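Local coordinates for protein proteolytically activated form of PPO4 Tyrosinase (Agaricus bisporus var. bisporus H97, PDB 4OUA) that catalyses the o-hydroxylation of monophenols and the oxidation of the resulting o-diphenols to o-quinones at a pair of copper ions, the initial step of melanin synthesis, at residues A[41-44]-A[49-52]; A[63-68]-A[327-332]. All coordinates share one frame; numbering follows the deposited sequence.

In the fold
The two contacts follow one another along the chain, contact 1 closing before contact 2 opens, and their centres lie about 16 Å apart. Contact 1 joins the loop that follows helix 25-39 to the start of helix 49-54, a local return. Contact 2 is long-range: residues 63-68, in the loop between helix 49-54 and helix 86-109, meet residues 327-332 of the C-terminal part, more than 250 residues on. Trp63 connects them, its CD1 3.5 Å from Gln51 O and its CZ2 3.8 Å from Leu52 CD2. The copper ligand His56 falls between 49-52 and 63-68, so the contacts flank it in sequence, its side chain about 11 Å from Gln51's and about 9 Å from Pro327's.

Contact 1. Residues A[41-44]-A[49-52]; sequences KDQS and FFQL
With chi1 at -178°, the Phe50 ring swings to the side of its own carbonyl carbon, away from the backbone N, and Gln43 extends its chain beyond a CG that stands opposite its own carbonyl carbon; together these torsions lay the Gln43 amide over one face of the Phe50 ring. The two planes are only 13° apart, so this is an amide-on-ring stack. It is offset: CD of Gln43 lies 3.4 Å above the ring plane, displaced toward the rim, and OE1 of Gln43 comes within 3.3 Å of CD1 of Phe50. The aliphatic part continues the cover, with CG of Gln43 3.5 Å from CB of Phe50. The amide is held in this orientation by bonds beyond the stack: OE1 of Gln43 accepts from His171 N and bonds to Tyr168 OH, while NE2 of Gln43 is bound to Pro172 O.

In the fold, this is the turn by which the loop after helix 25-39 leads back onto residues 49-52, which begin helix 49-54 of the common central domain of tyrosinase. A polar link ties the same two segments: Gln51, bent at chi2, sends NE2 to Gln43 O at 2.9 Å. The donor meets the carbonyl nearly head-on, with a C=O...N angle of 167°, although the N-H is bent and the oxygen is tilted out of the Gln51 amide plane. Replacing Phe50 by an alanine is likely to leave the buried Gln43 amide without the ring it stacks on, and Phe274 without its ring partner. NE2 of Gln51 also lies in the plane of the Phe50 ring, at its edge.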
loop_
_atom_site.group_PDB
_atom_site.type_symbol
_atom_site.label_atom_id
_atom_site.label_comp_id
_atom_site.label_asym_id
_atom_site.label_seq_id
_atom_site.Cartn_x
_atom_site.Cartn_y
_atom_site.Cartn_z
ATOM N N LYS A 41 -12.712 11.931 8.674
ATOM C CA LYS A 41 -13.949 11.186 8.877
ATOM C C LYS A 41 -13.979 10.536 10.257
ATOM O O LYS A 41 -12.935 10.295 10.863
ATOM C CB LYS A 41 -14.126 10.113 7.799
ATOM C CG LYS A 41 -14.529 10.644 6.433
ATOM C CD LYS A 41 -14.730 9.501 5.449
ATOM C CE LYS A 41 -15.120 10.008 4.070
ATOM N NZ LYS A 41 -15.173 8.905 3.070
ATOM N N ASP A 42 -15.183 10.262 10.748
ATOM C CA ASP A 42 -15.360 9.583 12.027
ATOM C C ASP A 42 -14.720 8.198 11.981
ATOM O O ASP A 42 -14.910 7.451 11.022
ATOM C CB ASP A 42 -16.847 9.481 12.371
ATOM C CG ASP A 42 -17.104 8.671 13.623
ATOM O OD1 ASP A 42 -16.269 8.715 14.549
ATOM O OD2 ASP A 42 -18.149 7.988 13.682
ATOM N N GLN A 43 -13.962 7.857 13.020
ATOM C CA GLN A 43 -13.209 6.607 13.030
ATOM C C GLN A 43 -14.102 5.369 13.068
ATOM O O GLN A 43 -13.630 4.253 12.865
ATOM C CB GLN A 43 -12.240 6.585 14.213
ATOM C CG GLN A 43 -11.029 7.485 14.021
ATOM C CD GLN A 43 -10.029 7.370 15.151
ATOM O OE1 GLN A 43 -8.911 7.879 15.061
ATOM N NE2 GLN A 43 -10.427 6.699 16.225
ATOM N N SER A 44 -15.390 5.566 13.322
ATOM C CA SER A 44 -16.339 4.459 13.299
ATOM C C SER A 44 -16.945 4.308 11.908
ATOM O O SER A 44 -17.728 3.392 11.653
ATOM C CB SER A 44 -17.434 4.665 14.345
ATOM O OG SER A 44 -16.893 4.627 15.653
ATOM N N PHE A 49 -10.254 6.730 6.925
ATOM C CA PHE A 49 -8.841 6.377 6.937
ATOM C C PHE A 49 -8.499 5.436 8.089
ATOM O O PHE A 49 -7.658 4.551 7.945
ATOM C CB PHE A 49 -7.981 7.641 7.026
ATOM C CG PHE A 49 -6.502 7.375 7.026
ATOM C CD1 PHE A 49 -5.814 7.203 8.216
ATOM C CD2 PHE A 49 -5.799 7.304 5.837
ATOM C CE1 PHE A 49 -4.452 6.962 8.220
ATOM C CE2 PHE A 49 -4.437 7.063 5.833
ATOM C CZ PHE A 49 -3.763 6.893 7.026
ATOM N N PHE A 50 -9.158 5.629 9.227
ATOM C CA PHE A 50 -8.867 4.843 10.421
ATOM C C PHE A 50 -9.290 3.385 10.266
ATOM O O PHE A 50 -8.514 2.474 10.556
ATOM C CB PHE A 50 -9.552 5.454 11.645
ATOM C CG PHE A 50 -9.261 4.727 12.925
ATOM C CD1 PHE A 50 -8.109 4.998 13.644
ATOM C CD2 PHE A 50 -10.136 3.768 13.408
ATOM C CE1 PHE A 50 -7.836 4.329 14.821
ATOM C CE2 PHE A 50 -9.868 3.096 14.585
ATOM C CZ PHE A 50 -8.716 3.378 15.292
ATOM N N GLN A 51 -10.519 3.166 9.812
ATOM C CA GLN A 51 -11.035 1.813 9.641
ATOM C C GLN A 51 -10.341 1.094 8.491
ATOM O O GLN A 51 -10.158 -0.122 8.530
ATOM C CB GLN A 51 -12.548 1.836 9.413
ATOM C CG GLN A 51 -13.355 2.115 10.670
ATOM C CD GLN A 51 -13.177 1.038 11.724
ATOM O OE1 GLN A 51 -13.362 -0.148 11.453
ATOM N NE2 GLN A 51 -12.807 1.446 12.932
ATOM N N LEU A 52 -9.956 1.852 7.469
ATOM C CA LEU A 52 -9.250 1.288 6.324
ATOM C C LEU A 52 -7.860 0.802 6.724
ATOM O O LEU A 52 -7.456 -0.306 6.370
ATOM C CB LEU A 52 -9.149 2.317 5.196
ATOM C CG LEU A 52 -10.455 2.651 4.469
ATOM C CD1 LEU A 52 -10.237 3.750 3.439
ATOM C CD2 LEU A 52 -11.041 1.408 3.812
#

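Contact 2. Residues A[63-68]-A[327-332]; sequences WAKPKD and PFYETE
Two loops meet here: residues 63-68, within the central domain of the tyrosinase fold between helix 49-54 and helix 86-109, and residues 327-332, in the C-terminal part between strands 318-319 and 349-350. The junction is buried and lies near the first copper site, with the side chain of Pro327 about 9 Å from that of His56. Its apolar half is Trp63 against Pro327, whose preceding peptide bond is cis. CG of Pro327 lies 3.7 Å from CE3 of Trp63, the side chains crossing at about a right angle, and the proline carbon approaches the indole obliquely. CB of Pro327 also rests 3.7 Å from Trp63 O, and Pro327 O lies in the plane of the indole at its edge, 3.9 Å from CZ3 of Trp63. At its pyrrole end, the indole is hydrogen-bonded from NE1 of Trp63 to Tyr46 O.

The polar half is built on Lys65. Its first side-chain bond points neither at 327-332 nor away from it, but the chain folds back at chi2 (-60°) and chi3 (-63°), so that its ammonium end comes nearer. There NZ of Lys65 forms a salt bridge with Glu326 and a hydrogen bond with the acetyl oxygen of the N-acetylated Ser1. Tyr329 shares that carboxylate, its OH bonded to the other oxygen of Glu326, so one acidic group gathers both loops. Lys65 and Tyr329 themselves cross at about a right angle, NZ of Lys65 standing 3.1 Å from OH and 3.5 Å from CE1 of Tyr329.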
loop_
_atom_site.group_PDB
_atom_site.type_symbol
_atom_site.label_atom_id
_atom_site.label_comp_id
_atom_site.label_asym_id
_atom_site.label_seq_id
_atom_site.Cartn_x
_atom_site.Cartn_y
_atom_site.Cartn_z
ATOM N N TRP A 63 -14.294 -5.797 9.723
ATOM C CA TRP A 63 -14.467 -4.608 8.894
ATOM C C TRP A 63 -15.583 -4.776 7.865
ATOM O O TRP A 63 -15.521 -5.656 7.004
ATOM C CB TRP A 63 -13.159 -4.257 8.186
ATOM C CG TRP A 63 -13.261 -3.039 7.322
ATOM C CD1 TRP A 63 -13.107 -1.743 7.713
ATOM C CD2 TRP A 63 -13.542 -3.005 5.918
ATOM N NE1 TRP A 63 -13.273 -0.901 6.640
ATOM C CE2 TRP A 63 -13.542 -1.652 5.526
ATOM C CE3 TRP A 63 -13.792 -3.986 4.953
ATOM C CZ2 TRP A 63 -13.782 -1.254 4.212
ATOM C CZ3 TRP A 63 -14.031 -3.591 3.649
ATOM C CH2 TRP A 63 -14.024 -2.237 3.291
ATOM N N ALA A 64 -16.597 -3.921 7.963
ATOM C CA ALA A 64 -17.720 -3.927 7.029
ATOM C C ALA A 64 -18.403 -5.290 6.979
ATOM O O ALA A 64 -18.737 -5.788 5.902
ATOM C CB ALA A 64 -17.254 -3.516 5.641
ATOM N N LYS A 65 -18.605 -5.890 8.147
ATOM C CA LYS A 65 -19.254 -7.192 8.235
ATOM C C LYS A 65 -20.722 -7.045 8.619
ATOM O O LYS A 65 -21.066 -6.225 9.471
ATOM C CB LYS A 65 -18.531 -8.085 9.244
ATOM C CG LYS A 65 -17.045 -8.253 8.974
ATOM C CD LYS A 65 -16.792 -8.870 7.606
ATOM C CE LYS A 65 -17.376 -10.270 7.512
ATOM N NZ LYS A 65 -17.162 -10.876 6.171
ATOM N N PRO A 66 -21.593 -7.839 7.978
ATOM C CA PRO A 66 -23.035 -7.884 8.251
ATOM C C PRO A 66 -23.344 -8.128 9.726
ATOM O O PRO A 66 -22.474 -8.579 10.471
ATOM C CB PRO A 66 -23.514 -9.054 7.392
ATOM C CG PRO A 66 -22.552 -9.093 6.259
ATOM C CD PRO A 66 -21.223 -8.702 6.842
ATOM N N LYS A 67 -24.577 -7.839 10.132
ATOM C CA LYS A 67 -24.973 -7.920 11.534
ATOM C C LYS A 67 -24.771 -9.312 12.131
ATOM O O LYS A 67 -24.139 -9.459 13.178
ATOM C CB LYS A 67 -26.435 -7.499 11.696
ATOM N N ASP A 68 -25.304 -10.329 11.461
ATOM C CA ASP A 68 -25.285 -11.686 11.999
ATOM C C ASP A 68 -24.209 -12.563 11.365
ATOM O O ASP A 68 -24.443 -13.739 11.082
ATOM C CB ASP A 68 -26.656 -12.344 11.822
ATOM C CG ASP A 68 -27.093 -12.404 10.372
ATOM O OD1 ASP A 68 -28.316 -12.369 10.120
ATOM O OD2 ASP A 68 -26.217 -12.488 9.485
ATOM N N PRO A 327 -11.054 -9.020 4.695
ATOM C CA PRO A 327 -12.495 -8.870 4.478
ATOM C C PRO A 327 -12.821 -8.288 3.105
ATOM O O PRO A 327 -13.688 -7.421 2.995
ATOM C CB PRO A 327 -12.899 -7.900 5.584
ATOM C CG PRO A 327 -11.706 -6.991 5.696
ATOM C CD PRO A 327 -10.480 -7.815 5.322
ATOM N N PHE A 328 -12.131 -8.764 2.073
ATOM C CA PHE A 328 -12.302 -8.226 0.728
ATOM C C PHE A 328 -13.259 -9.082 -0.097
ATOM O O PHE A 328 -13.012 -10.265 -0.319
ATOM C CB PHE A 328 -10.946 -8.114 0.027
ATOM C CG PHE A 328 -9.906 -7.390 0.836
ATOM C CD1 PHE A 328 -9.990 -6.023 1.034
ATOM C CD2 PHE A 328 -8.844 -8.076 1.401
ATOM C CE1 PHE A 328 -9.036 -5.355 1.780
ATOM C CE2 PHE A 328 -7.886 -7.413 2.145
ATOM C CZ PHE A 328 -7.982 -6.050 2.335
ATOM N N TYR A 329 -14.348 -8.473 -0.553
ATOM C CA TYR A 329 -15.389 -9.196 -1.278
ATOM C C TYR A 329 -15.602 -8.674 -2.696
ATOM O O TYR A 329 -15.649 -7.464 -2.924
ATOM C CB TYR A 329 -16.710 -9.131 -0.508
ATOM C CG TYR A 329 -16.805 -10.115 0.634
ATOM C CD1 TYR A 329 -16.048 -9.949 1.786
ATOM C CD2 TYR A 329 -17.661 -11.206 0.564
ATOM C CE1 TYR A 329 -16.134 -10.847 2.834
ATOM C CE2 TYR A 329 -17.757 -12.107 1.605
ATOM C CZ TYR A 329 -16.991 -11.924 2.737
ATOM O OH TYR A 329 -17.083 -12.821 3.776
ATOM N N GLU A 330 -15.734 -9.598 -3.643
ATOM C CA GLU A 330 -16.041 -9.253 -5.026
ATOM C C GLU A 330 -17.442 -8.659 -5.117
ATOM O O GLU A 330 -17.666 -7.668 -5.810
ATOM C CB GLU A 330 -15.930 -10.483 -5.926
ATOM C CG GLU A 330 -14.632 -11.255 -5.772
ATOM C CD GLU A 330 -14.618 -12.535 -6.587
ATOM O OE1 GLU A 330 -13.672 -13.336 -6.424
ATOM O OE2 GLU A 330 -15.556 -12.741 -7.389
ATOM N N THR A 331 -18.381 -9.284 -4.414
ATOM C CA THR A 331 -19.747 -8.785 -4.323
ATOM C C THR A 331 -20.222 -8.853 -2.875
ATOM O O THR A 331 -19.417 -8.996 -1.957
ATOM C CB THR A 331 -20.712 -9.584 -5.223
ATOM O OG1 THR A 331 -20.846 -10.920 -4.724
ATOM C CG2 THR A 331 -20.196 -9.627 -6.652
ATOM N N GLU A 332 -21.532 -8.752 -2.675
ATOM C CA GLU A 332 -22.102 -8.812 -1.334
ATOM C C GLU A 332 -21.905 -10.179 -0.683
ATOM O O GLU A 332 -21.739 -10.275 0.534
ATOM C CB GLU A 332 -23.593 -8.470 -1.374
ATOM C CG GLU A 332 -23.898 -7.011 -1.670
ATOM C CD GLU A 332 -23.351 -6.076 -0.610
ATOM O OE1 GLU A 332 -24.075 -5.139 -0.207
ATOM O OE2 GLU A 332 -22.195 -6.277 -0.180
#